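PDB 3CIT: sensor histidine kinase from Pseudomonas syringae pv. tomato, which probably acts as a phosphorelay sensor kinase in a two-component system, the chain here being its GAF domain. Local coordinates for residues P28-A31 with M32-V36. Sequence-based numbering, arbitrary orientation.
Sequences PPEA and MRKCV
Pro-29 meets two side chains from the next turn of the same helix, Met-32 and Arg-33. The terminal methyl of Met-32, modelled as selenomethionine, is brought back to the proline by a bend about CG-SE (chi3 -59°), which sets Met-32 CE 3.6 Å from Pro-29 CA. The contact of Met-32 CE with Pro-29 CB, at 4.1 Å, is looser and purely apolar. Arg-33 instead runs extended from CG to NE, its CG passing 3.2 Å from Pro-29 O, and NH1 ends 3.7 Å from Pro-29 CB. The guanidinium lies oblique to that carbon. The polar end of Arg-33 is directed beyond this turn: NE forms a salt bridge with Glu-53, and NH2 is also hydrogen-bonded outside the two segments, which probably limits the rotation of the group.

These residues form the first turns of helix 29-43 in the GAF domain, an antiparallel sheet flanked by helices. Pro-28 occupies the N-cap, and Met-32 N is hydrogen-bonded to Pro-28 O at 2.8 Å; four further i to i+4 backbone bonds follow within these residues, the last from Val-36 N to Met-32 O. Prolines at 28 and 29 suit this start, since the opening residues of a helix need no N-H for its internal bonds. Met-32 is buried and also touches Leu-24 of helix 3-26 and Leu-145 of helix 128-156, which places its side of the turn against both long helices.

On the exposed surface Glu-30 and Lys-34 cross obliquely, one turn apart. Both chains are extended beyond CG, and Lys-34 NZ comes to Glu-30 OE2 at 3.4 Å, a salt bridge whose hydrogen bond is weak. Glu-30 OE1 stands farther off, 4.0 Å from Lys-34 NZ, so the carboxylate approaches unevenly, mainly through OE2.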
ATOM      1  N   PRO A  28     -17.893  16.651 -14.932  1.00 33.68           N
ATOM      2  CA  PRO A  28     -18.605  16.906 -13.691  1.00 33.54           C
ATOM      3  C   PRO A  28     -18.654  15.657 -12.811  1.00 33.66           C
ATOM      4  O   PRO A  28     -18.520  14.547 -13.325  1.00 32.90           O
ATOM      5  CB  PRO A  28     -20.029  17.262 -14.157  1.00 33.63           C
ATOM      6  CG  PRO A  28     -19.950  17.429 -15.629  1.00 33.87           C
ATOM      7  CD  PRO A  28     -18.806  16.622 -16.089  1.00 33.80           C
ATOM      8  N   PRO A  29     -18.883  15.835 -11.499  1.00 33.67           N
ATOM      9  CA  PRO A  29     -18.864  14.730 -10.540  1.00 33.47           C
ATOM     10  C   PRO A  29     -19.672  13.493 -10.907  1.00 33.39           C
ATOM     11  O   PRO A  29     -19.148  12.392 -10.775  1.00 32.45           O
ATOM     12  CB  PRO A  29     -19.376  15.359  -9.249  1.00 33.91           C
ATOM     13  CG  PRO A  29     -19.006  16.813  -9.374  1.00 34.89           C
ATOM     14  CD  PRO A  29     -19.117  17.137 -10.840  1.00 34.29           C
ATOM     15  N   GLU A  30     -20.918  13.636 -11.361  1.00 32.36           N
ATOM     16  CA  GLU A  30     -21.685  12.432 -11.696  1.00 33.02           C
ATOM     17  C   GLU A  30     -21.036  11.674 -12.839  1.00 31.29           C
ATOM     18  O   GLU A  30     -20.970  10.429 -12.807  1.00 30.79           O
ATOM     19  CB  GLU A  30     -23.159  12.712 -12.024  1.00 32.92           C
ATOM     20  CG  GLU A  30     -24.046  11.570 -11.501  1.00 36.22           C
ATOM     21  CD  GLU A  30     -25.325  11.296 -12.296  1.00 37.53           C
ATOM     22  OE1 GLU A  30     -25.822  12.189 -13.019  1.00 40.77           O
ATOM     23  OE2 GLU A  30     -25.825  10.136 -12.163  1.00 45.33           O
ATOM     24  N   ALA A  31     -20.551  12.428 -13.830  1.00 29.55           N
ATOM     25  CA  ALA A  31     -19.844  11.843 -14.965  1.00 28.70           C
ATOM     26  C   ALA A  31     -18.532  11.201 -14.533  1.00 27.90           C
ATOM     27  O   ALA A  31     -18.172  10.133 -15.042  1.00 27.16           O
ATOM     28  CB  ALA A  31     -19.589  12.895 -16.037  1.00 28.08           C
HETATM   29  N   MSE A  32     -17.806  11.845 -13.619  1.00 27.54           N
HETATM   30  CA  MSE A  32     -16.554  11.245 -13.093  1.00 28.91           C
HETATM   31  C   MSE A  32     -16.799   9.881 -12.468  1.00 27.01           C
HETATM   32  O   MSE A  32     -16.059   8.922 -12.715  1.00 25.36           O
HETATM   33  CB  MSE A  32     -15.911  12.111 -12.010  1.00 28.52           C
HETATM   34  CG  MSE A  32     -15.516  13.479 -12.448  1.00 33.01           C
HETATM   35 SE   MSE A  32     -14.348  14.214 -11.079  0.80 37.81          SE
HETATM   36  CE  MSE A  32     -15.422  14.169  -9.526  1.00 38.04           C
ATOM     37  N   ARG A  33     -17.860   9.792 -11.668  1.00 26.17           N
ATOM     38  CA  ARG A  33     -18.162   8.567 -10.944  1.00 26.37           C
ATOM     39  C   ARG A  33     -18.514   7.419 -11.892  1.00 26.16           C
ATOM     40  O   ARG A  33     -17.971   6.338 -11.780  1.00 24.51           O
ATOM     41  CB  ARG A  33     -19.311   8.804  -9.982  1.00 26.16           C
ATOM     42  CG  ARG A  33     -19.012   9.797  -8.888  1.00 26.18           C
ATOM     43  CD  ARG A  33     -20.258  10.031  -8.067  1.00 27.26           C
ATOM     44  NE  ARG A  33     -19.932  10.731  -6.836  1.00 26.93           N
ATOM     45  CZ  ARG A  33     -20.310  11.964  -6.549  1.00 30.31           C
ATOM     46  NH1 ARG A  33     -21.069  12.653  -7.388  1.00 35.02           N
ATOM     47  NH2 ARG A  33     -19.915  12.522  -5.406  1.00 30.00           N
ATOM     48  N   LYS A  34     -19.405   7.676 -12.836  1.00 26.91           N
ATOM     49  CA  LYS A  34     -19.776   6.667 -13.837  1.00 27.93           C
ATOM     50  C   LYS A  34     -18.602   6.242 -14.694  1.00 26.46           C
ATOM     51  O   LYS A  34     -18.485   5.083 -15.025  1.00 25.84           O
ATOM     52  CB  LYS A  34     -20.855   7.189 -14.766  1.00 29.14           C
ATOM     53  CG  LYS A  34     -22.209   7.236 -14.160  1.00 32.23           C
ATOM     54  CD  LYS A  34     -23.176   7.902 -15.139  1.00 33.11           C
ATOM     55  CE  LYS A  34     -24.577   7.962 -14.589  1.00 35.42           C
ATOM     56  NZ  LYS A  34     -25.368   8.995 -15.301  1.00 38.71           N
ATOM     57  N   CYS A  35     -17.736   7.176 -15.051  1.00 26.18           N
ATOM     58  CA  CYS A  35     -16.596   6.870 -15.918  1.00 25.66           C
ATOM     59  C   CYS A  35     -15.635   5.914 -15.223  1.00 23.74           C
ATOM     60  O   CYS A  35     -15.235   4.898 -15.790  1.00 23.09           O
ATOM     61  CB  CYS A  35     -15.875   8.164 -16.297  1.00 25.77           C
ATOM     62  SG  CYS A  35     -14.332   7.977 -17.231  1.00 28.69           S
ATOM     63  N   VAL A  36     -15.266   6.249 -13.995  1.00 21.36           N
ATOM     64  CA  VAL A  36     -14.329   5.429 -13.255  1.00 21.84           C
ATOM     65  C   VAL A  36     -14.939   4.076 -12.960  1.00 21.22           C
ATOM     66  O   VAL A  36     -14.283   3.052 -13.129  1.00 20.58           O
ATOM     67  CB  VAL A  36     -13.826   6.129 -11.968  1.00 21.38           C
ATOM     68  CG1 VAL A  36     -13.057   5.182 -11.078  1.00 20.96           C
ATOM     69  CG2 VAL A  36     -12.976   7.337 -12.325  1.00 22.01           C
TER